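PDB 2WQK: 5'-nucleotidase SURE from Aquifex aeolicus, which hydrolyses nucleoside 5'-monophosphates to nucleosides and phosphate, probably with the help of one divalent metal cation per subunit. Local coordinates for the interface of chains A and B. Sequence-based numbering; all coordinates share one arbitrary frame. Chains: chain A/B, 5'-nucleotidase SURE.

Contact 1: the interface of chains A and B. Residues chain A 160, 175-177, 228, 230; chain B 241, 244-245, 247-248.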
ATOM      1  N   LEU A 160       4.125 -24.405  17.119  1.00  9.74           N
ATOM      2  CA  LEU A 160       4.120 -23.686  18.384  1.00 10.19           C
ATOM      3  C   LEU A 160       4.106 -22.170  18.193  1.00  9.57           C
ATOM      4  O   LEU A 160       4.848 -21.636  17.395  1.00 10.63           O
ATOM      5  CB  LEU A 160       5.337 -24.080  19.237  1.00 10.42           C
ATOM      6  CG  LEU A 160       5.485 -25.570  19.513  1.00 11.27           C
ATOM      7  CD1 LEU A 160       6.768 -25.793  20.369  1.00 14.18           C
ATOM      8  CD2 LEU A 160       4.267 -26.193  20.182  1.00 13.36           C
ATOM      9  N   ILE A 175       8.237 -21.169  32.086  1.00 16.61           N
ATOM     10  CA  ILE A 175       7.581 -21.413  30.782  1.00 16.02           C
ATOM     11  C   ILE A 175       6.320 -22.205  31.080  1.00 15.90           C
ATOM     12  O   ILE A 175       6.359 -23.225  31.781  1.00 17.27           O
ATOM     13  CB  ILE A 175       8.527 -22.214  29.837  1.00 17.55           C
ATOM     14  CG1 ILE A 175       9.852 -21.447  29.596  1.00 18.35           C
ATOM     15  CG2 ILE A 175       7.843 -22.584  28.481  1.00 17.63           C
ATOM     16  CD1 ILE A 175      10.869 -22.222  28.804  1.00 21.58           C
ATOM     17  N   LYS A 176       5.208 -21.763  30.482  1.00 15.10           N
ATOM     18  CA  LYS A 176       3.927 -22.420  30.603  1.00 15.13           C
ATOM     19  C   LYS A 176       3.363 -22.783  29.226  1.00 14.31           C
ATOM     20  O   LYS A 176       3.379 -21.972  28.317  1.00 14.42           O
ATOM     21  CB  LYS A 176       2.925 -21.490  31.297  1.00 15.68           C
ATOM     22  CG  LYS A 176       3.248 -21.232  32.781  1.00 18.78           C
ATOM     23  CD  LYS A 176       2.267 -20.271  33.393  1.00 24.25           C
ATOM     24  CE  LYS A 176       0.916 -20.901  33.614  1.00 27.66           C
ATOM     25  NZ  LYS A 176       0.927 -22.139  34.466  1.00 31.62           N
ATOM     26  N   VAL A 177       2.838 -23.986  29.155  1.00 13.25           N
ATOM     27  CA  VAL A 177       1.999 -24.420  28.040  1.00 13.19           C
ATOM     28  C   VAL A 177       0.615 -23.784  28.249  1.00 14.46           C
ATOM     29  O   VAL A 177       0.034 -23.896  29.327  1.00 16.42           O
ATOM     30  CB  VAL A 177       1.902 -25.948  27.974  1.00 13.69           C
ATOM     31  CG1 VAL A 177       0.850 -26.407  26.925  1.00 14.40           C
ATOM     32  CG2 VAL A 177       3.289 -26.550  27.733  1.00 15.20           C
ATOM     33  N   VAL A 228       3.670 -20.857  25.675  1.00 10.94           N
ATOM     34  CA  VAL A 228       3.829 -21.721  24.496  1.00 11.64           C
ATOM     35  C   VAL A 228       2.471 -22.370  24.217  1.00 10.92           C
ATOM     36  O   VAL A 228       2.013 -23.184  24.997  1.00 11.25           O
ATOM     37  CB  VAL A 228       4.894 -22.818  24.705  1.00 13.11           C
ATOM     38  CG1 VAL A 228       5.013 -23.663  23.442  1.00 12.42           C
ATOM     39  CG2 VAL A 228       6.274 -22.243  25.166  1.00 14.41           C
ATOM     40  N   PRO A 230       0.267 -24.736  21.603  1.00 10.33           N
ATOM     41  CA  PRO A 230       0.280 -25.640  20.451  1.00 10.65           C
ATOM     42  C   PRO A 230      -0.961 -25.304  19.610  1.00 11.33           C
ATOM     43  O   PRO A 230      -2.101 -25.348  20.112  1.00 11.16           O
ATOM     44  CB  PRO A 230       0.158 -27.033  21.066  1.00 11.71           C
ATOM     45  CG  PRO A 230      -0.618 -26.818  22.328  1.00 11.63           C
ATOM     46  CD  PRO A 230      -0.352 -25.379  22.789  1.00 11.17           C
TER
ATOM     47  N   MET B 241      -1.321 -30.969  24.412  1.00 15.11           N
ATOM     48  CA  MET B 241      -0.634 -30.164  25.440  1.00 14.89           C
ATOM     49  C   MET B 241       0.264 -31.015  26.315  1.00 15.28           C
ATOM     50  O   MET B 241       1.396 -30.623  26.629  1.00 16.73           O
ATOM     51  CB  MET B 241      -1.655 -29.381  26.263  1.00 15.66           C
ATOM     52  CG  MET B 241      -2.302 -28.272  25.495  1.00 18.34           C
ATOM     53  SD  MET B 241      -3.535 -27.454  26.524  1.00 24.93           S
ATOM     54  CE  MET B 241      -3.452 -25.820  25.831  1.00 26.81           C
ATOM     55  N   ILE B 244       3.873 -31.518  25.124  1.00 15.98           N
ATOM     56  CA  ILE B 244       4.855 -30.432  25.135  1.00 16.02           C
ATOM     57  C   ILE B 244       5.097 -29.880  26.543  1.00 15.67           C
ATOM     58  O   ILE B 244       5.773 -28.861  26.699  1.00 14.86           O
ATOM     59  CB  ILE B 244       4.540 -29.340  24.115  1.00 16.62           C
ATOM     60  CG1 ILE B 244       3.171 -28.721  24.387  1.00 15.42           C
ATOM     61  CG2 ILE B 244       4.641 -29.915  22.663  1.00 17.14           C
ATOM     62  CD1 ILE B 244       2.995 -27.379  23.718  1.00 16.02           C
ATOM     63  N   LYS B 245       4.598 -30.590  27.569  1.00 16.43           N
ATOM     64  CA  LYS B 245       4.812 -30.134  28.951  1.00 17.73           C
ATOM     65  C   LYS B 245       6.290 -30.242  29.350  1.00 17.16           C
ATOM     66  O   LYS B 245       6.716 -29.583  30.311  1.00 19.23           O
ATOM     67  CB  LYS B 245       3.926 -30.898  29.926  1.00 18.67           C
ATOM     68  CG  LYS B 245       2.477 -30.464  29.911  1.00 22.53           C
ATOM     69  CD  LYS B 245       2.256 -29.107  30.598  1.00 27.74           C
ATOM     70  CE  LYS B 245       0.794 -28.689  30.551  1.00 31.96           C
ATOM     71  NZ  LYS B 245       0.129 -29.145  29.286  1.00 36.22           N
ATOM     72  N   LEU B 247       8.473 -28.674  28.008  1.00 16.20           N
ATOM     73  CA  LEU B 247       8.990 -27.323  27.895  1.00 16.97           C
ATOM     74  C   LEU B 247       8.907 -26.527  29.191  1.00 17.97           C
ATOM     75  O   LEU B 247       9.575 -25.512  29.335  1.00 19.25           O
ATOM     76  CB  LEU B 247       8.276 -26.561  26.765  1.00 17.30           C
ATOM     77  CG  LEU B 247       8.586 -27.080  25.357  1.00 17.30           C
ATOM     78  CD1 LEU B 247       7.662 -26.414  24.329  1.00 17.84           C
ATOM     79  CD2 LEU B 247      10.042 -26.830  24.964  1.00 19.00           C
ATOM     80  N   GLU B 248       8.092 -26.997  30.124  1.00 18.54           N
ATOM     81  CA  GLU B 248       7.898 -26.348  31.419  1.00 20.99           C
ATOM     82  C   GLU B 248       8.999 -26.761  32.419  1.00 23.56           C
ATOM     83  O   GLU B 248       9.118 -26.123  33.484  1.00 25.12           O
ATOM     84  CB  GLU B 248       6.554 -26.728  32.008  1.00 21.40           C
ATOM     85  CG  GLU B 248       5.375 -26.359  31.132  1.00 21.00           C
ATOM     86  CD  GLU B 248       4.048 -26.406  31.866  1.00 20.91           C
ATOM     87  OE1 GLU B 248       3.976 -27.074  32.930  1.00 27.06           O
ATOM     88  OE2 GLU B 248       3.052 -25.795  31.408  1.00 20.37           O
TER
HETATM   89  O   HOH W   1       9.491 -23.323  33.680  1.00 31.26           O
HETATM   90  O   HOH W   2       0.269 -25.006  31.926  1.00 38.55           O
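The C-terminal 3-10 helix 238-248 of chain B lies against strands 158-165, 174-177 and 225-232 of chain A, with B:Ile244, B:Leu247 and B:Glu248 touching A:Pro230, A:Val228 and A:Val177. The centre is apolar. B:Ile244 turns CG1 into the crowded position between its own backbone N and carbonyl carbon (chi1 60°), which brings CD1 to the A:Pro230 ring, 3.9 Å from its CB. The B:Ile244 and A:Leu160 side chains slide past each other in opposite directions, CD1 reaching A:Leu160 CD2. B:Leu247 sends CD1 across A:Val228 at about a right angle, 3.9 Å from CG1, and meets A:Leu160 tip to tip; its carbonyl O lies against A:Ile175 CG2 and CB, the latter 3.5 Å away. Branched and cyclic side chains suit these strands because compact, stiff surfaces fit closely against a helix. A:Val177 is met by several partners: CG1 faces B:Met241 CG, and the chain of B:Lys245, bent at chi2 and chi4, crosses it at about a right angle, NZ 3.7 Å from that CG1.

B:Glu248, at the helix end, brings its carboxylate to the backbone of strand 174-177; its chain, extended beyond CG, has the length and the acceptor for this. OE2 takes the A:Val177 N-H at 2.9 Å on the anti lone pair, nearly straight (170° at H). Water 2 joins this OE2 to A:Val177 O. An alanine here would probably leave the A:Val177 N-H without its partner across the interface and water 2 without one of its supports. Water 1 lies 3.0 Å from A:Ile175 N and 2.8 Å from the carbonyl O of B:Glu248.

Contact 2: the interface of chains A and B. Residues chain A 183, 185, 187, 203; chain B 46-48, 52, 71, 74-75.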
ATOM      1  N   ARG A 183      -9.786 -12.068  23.510  1.00 26.39           N
ATOM      2  CA  ARG A 183      -9.044 -10.827  23.516  1.00 26.53           C
ATOM      3  C   ARG A 183      -9.114 -10.263  24.926  1.00 27.06           C
ATOM      4  O   ARG A 183     -10.183 -10.115  25.484  1.00 25.91           O
ATOM      5  CB  ARG A 183      -9.606  -9.843  22.498  1.00 27.08           C
ATOM      6  CG  ARG A 183      -9.072 -10.062  21.103  1.00 26.76           C
ATOM      7  CD  ARG A 183     -10.048  -9.625  20.062  1.00 27.41           C
ATOM      8  NE  ARG A 183      -9.504  -9.838  18.722  1.00 26.10           N
ATOM      9  CZ  ARG A 183     -10.223  -9.857  17.595  1.00 22.46           C
ATOM     10  NH1 ARG A 183     -11.532  -9.677  17.654  1.00 19.25           N
ATOM     11  NH2 ARG A 183      -9.622 -10.092  16.434  1.00 23.30           N
ATOM     12  N   TYR A 185      -9.183  -7.562  26.425  1.00 28.31           N
ATOM     13  CA  TYR A 185      -9.560  -6.142  26.529  1.00 28.65           C
ATOM     14  C   TYR A 185     -11.041  -5.933  26.200  1.00 27.61           C
ATOM     15  O   TYR A 185     -11.699  -6.802  25.598  1.00 27.80           O
ATOM     16  CB  TYR A 185      -8.703  -5.275  25.614  1.00 30.20           C
ATOM     17  CG  TYR A 185      -8.838  -5.633  24.152  1.00 31.32           C
ATOM     18  CD1 TYR A 185      -9.865  -5.087  23.382  1.00 32.53           C
ATOM     19  CD2 TYR A 185      -7.934  -6.505  23.550  1.00 33.61           C
ATOM     20  CE1 TYR A 185     -10.003  -5.412  22.033  1.00 34.84           C
ATOM     21  CE2 TYR A 185      -8.057  -6.838  22.204  1.00 34.98           C
ATOM     22  CZ  TYR A 185      -9.096  -6.285  21.457  1.00 34.75           C
ATOM     23  OH  TYR A 185      -9.213  -6.640  20.129  1.00 35.89           O
ATOM     24  N   GLU A 187     -13.787  -3.669  24.187  1.00 24.11           N
ATOM     25  CA  GLU A 187     -13.875  -2.846  22.991  1.00 24.19           C
ATOM     26  C   GLU A 187     -14.921  -1.748  23.176  1.00 23.98           C
ATOM     27  O   GLU A 187     -16.056  -2.007  23.539  1.00 25.34           O
ATOM     28  CB  GLU A 187     -14.218  -3.747  21.806  1.00 24.32           C
ATOM     29  CG  GLU A 187     -14.331  -3.069  20.485  1.00 25.18           C
ATOM     30  CD  GLU A 187     -14.336  -4.085  19.346  1.00 29.58           C
ATOM     31  OE1 GLU A 187     -15.422  -4.469  18.906  1.00 31.90           O
ATOM     32  OE2 GLU A 187     -13.243  -4.539  18.921  1.00 33.06           O
ATOM     33  N   ILE A 203     -12.248   2.672  17.083  1.00 19.09           N
ATOM     34  CA  ILE A 203     -12.382   1.465  17.877  1.00 19.89           C
ATOM     35  C   ILE A 203     -11.248   1.433  18.897  1.00 20.67           C
ATOM     36  O   ILE A 203     -10.050   1.382  18.527  1.00 21.89           O
ATOM     37  CB  ILE A 203     -12.336   0.191  17.018  1.00 20.67           C
ATOM     38  CG1 ILE A 203     -13.346   0.271  15.859  1.00 19.36           C
ATOM     39  CG2 ILE A 203     -12.586  -1.020  17.894  1.00 21.74           C
ATOM     40  CD1 ILE A 203     -13.271  -0.929  14.870  1.00 19.12           C
TER
ATOM     41  N   LEU B  46      -8.195  -6.026  12.601  1.00 15.16           N
ATOM     42  CA  LEU B  46      -9.019  -4.972  13.216  1.00 16.46           C
ATOM     43  C   LEU B  46      -8.156  -3.723  13.458  1.00 17.60           C
ATOM     44  O   LEU B  46      -6.987  -3.855  13.920  1.00 20.06           O
ATOM     45  CB  LEU B  46      -9.642  -5.572  14.488  1.00 18.53           C
ATOM     46  CG  LEU B  46     -10.832  -5.040  15.258  1.00 22.03           C
ATOM     47  CD1 LEU B  46     -11.974  -4.658  14.340  1.00 21.28           C
ATOM     48  CD2 LEU B  46     -11.219  -6.103  16.327  1.00 24.26           C
ATOM     49  N   THR B  47      -8.662  -2.557  13.069  1.00 18.18           N
ATOM     50  CA  THR B  47      -7.924  -1.252  13.075  1.00 19.91           C
ATOM     51  C   THR B  47      -8.149  -0.619  14.468  1.00 21.78           C
ATOM     52  O   THR B  47      -9.254  -0.181  14.752  1.00 21.59           O
ATOM     53  CB  THR B  47      -8.464  -0.302  11.903  1.00 20.38           C
ATOM     54  OG1 THR B  47      -8.408  -0.959  10.577  1.00 19.93           O
ATOM     55  CG2 THR B  47      -7.742   1.068  11.871  1.00 21.35           C
ATOM     56  N   PHE B  48      -7.105  -0.536  15.315  1.00 23.84           N
ATOM     57  CA  PHE B  48      -7.239  -0.014  16.692  1.00 25.96           C
ATOM     58  C   PHE B  48      -6.640   1.361  16.907  1.00 25.49           C
ATOM     59  O   PHE B  48      -6.896   2.021  17.952  1.00 27.64           O
ATOM     60  CB  PHE B  48      -6.568  -0.965  17.681  1.00 27.08           C
ATOM     61  CG  PHE B  48      -7.472  -2.058  18.115  1.00 29.77           C
ATOM     62  CD1 PHE B  48      -7.282  -3.349  17.674  1.00 31.43           C
ATOM     63  CD2 PHE B  48      -8.553  -1.776  18.919  1.00 31.01           C
ATOM     64  CE1 PHE B  48      -8.153  -4.358  18.066  1.00 32.04           C
ATOM     65  CE2 PHE B  48      -9.436  -2.757  19.300  1.00 32.96           C
ATOM     66  CZ  PHE B  48      -9.242  -4.056  18.882  1.00 33.07           C
ATOM     67  N   LEU B  52     -11.896   5.520  11.587  1.00 15.40           N
ATOM     68  CA  LEU B  52     -12.508   4.999  10.381  1.00 15.98           C
ATOM     69  C   LEU B  52     -13.744   5.825  10.029  1.00 15.84           C
ATOM     70  O   LEU B  52     -14.610   5.995  10.862  1.00 15.91           O
ATOM     71  CB  LEU B  52     -12.944   3.549  10.646  1.00 16.41           C
ATOM     72  CG  LEU B  52     -11.805   2.543  10.874  1.00 18.62           C
ATOM     73  CD1 LEU B  52     -12.351   1.256  11.472  1.00 21.84           C
ATOM     74  CD2 LEU B  52     -11.074   2.304   9.596  1.00 21.13           C
ATOM     75  N   ASP B  71     -13.206  -4.716  10.724  1.00 12.31           N
ATOM     76  CA  ASP B  71     -13.680  -3.372  11.106  1.00 12.36           C
ATOM     77  C   ASP B  71     -15.194  -3.293  10.797  1.00 12.20           C
ATOM     78  O   ASP B  71     -15.970  -2.749  11.578  1.00 13.31           O
ATOM     79  CB  ASP B  71     -12.990  -2.287  10.303  1.00 13.41           C
ATOM     80  CG  ASP B  71     -11.492  -2.160  10.618  1.00 14.62           C
ATOM     81  OD1 ASP B  71     -11.074  -2.539  11.727  1.00 16.49           O
ATOM     82  OD2 ASP B  71     -10.768  -1.630   9.738  1.00 16.17           O
ATOM     83  N   HIS B  74     -17.287  -5.290  13.322  1.00 11.62           N
ATOM     84  CA  HIS B  74     -17.299  -4.663  14.638  1.00 12.23           C
ATOM     85  C   HIS B  74     -18.074  -3.339  14.640  1.00 12.62           C
ATOM     86  O   HIS B  74     -18.866  -3.080  15.590  1.00 14.11           O
ATOM     87  CB  HIS B  74     -15.871  -4.519  15.202  1.00 12.69           C
ATOM     88  CG  HIS B  74     -15.283  -5.822  15.655  1.00 14.36           C
ATOM     89  ND1 HIS B  74     -15.006  -6.099  16.973  1.00 17.48           N
ATOM     90  CD2 HIS B  74     -14.915  -6.927  14.965  1.00 13.99           C
ATOM     91  CE1 HIS B  74     -14.511  -7.323  17.073  1.00 18.40           C
ATOM     92  NE2 HIS B  74     -14.461  -7.857  15.870  1.00 15.50           N
ATOM     93  N   LEU B  75     -17.884  -2.522  13.614  1.00 11.93           N
ATOM     94  CA  LEU B  75     -18.665  -1.282  13.546  1.00 13.57           C
ATOM     95  C   LEU B  75     -20.144  -1.598  13.262  1.00 13.39           C
ATOM     96  O   LEU B  75     -21.065  -0.902  13.765  1.00 14.75           O
ATOM     97  CB  LEU B  75     -18.136  -0.320  12.493  1.00 13.77           C
ATOM     98  CG  LEU B  75     -16.773   0.331  12.822  1.00 15.42           C
ATOM     99  CD1 LEU B  75     -16.265   1.173  11.662  1.00 18.29           C
ATOM    100  CD2 LEU B  75     -16.827   1.195  14.090  1.00 17.27           C
TER
HETATM  101  O   HOH W   3     -10.581   2.344  14.791  1.00 21.13           O
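A:Ile203, on strand 199-206, and A:Glu187, on strand 186-193, press against the loop around B:Leu46, B:Thr47 and B:Phe48 and against helix 69-80 of chain B. Followed outward, A:Ile203 meets something new at each atom. CB sits 3.8 Å from the carbonyl O of B:Thr47; the CG2 branch lies 3.9 Å from B:Phe48 CE2; CG1 faces B:Leu75 CD2; and the tip, CD1, reaches B:Leu46 CD1 at 4.0 Å, with B:Leu52 CD1 nearby. A beta-branched chain suits this place because its arms fill different directions at once. At its backbone, water 3 links A:Ile203 N to B:Thr47 O.

A polar link joins B:His74 ND1 to A:Glu187 OE1, 2.6 Å away, in the imidazole plane and almost straight (178° at H), on the syn lone pair. OE2 also lies 3.1 Å from ND1, so the N-H faces the carboxylate's syn side, with the shorter approach to OE1. Histidine offers a donor at its ring edge; glutamate, CG anti to its backbone N (chi1 -179°) and extended beyond, has the reach to meet it. B:Leu46 CD2 lies above one face each of the B:His74 ring and the A:Arg183 guanidinium, toward the rim, a methyl packed in the corner where these flat groups meet. A:Tyr185 and B:Phe48 meet tip to tip, their rings 89° apart, edge to face.

B:Asp71, a second-shell residue on helix 69-80, holds the loop with both oxygens, each through its syn lone pair: OD1 accepts from B:Thr47 N, OD2 from the hydroxyl OG1. In the fold, strands 186-193 and 199-206 form an arm projecting from chain A, and the loop it touches belongs to the stretch between strands 29-35 and 52-58 that carries B:Ser40, a ligand of the sodium ion.

The centres of contact 1 and contact 2 are about 30 Å apart, and they have no residue in common. They exchange different pieces in opposite directions: in contact 1 the C-terminal helix of chain B lies on the body of chain A, whereas in contact 2 the paired strands of chain A reach onto chain B. In sequence, A:Val177 and A:Arg183 are separated by a short stretch, which joins the two patches on the chain A side. Because the interface is two-fold symmetric, each contact has a twin, giving a mutual embrace that probably stabilises a dimer within the deposited four-chain assembly.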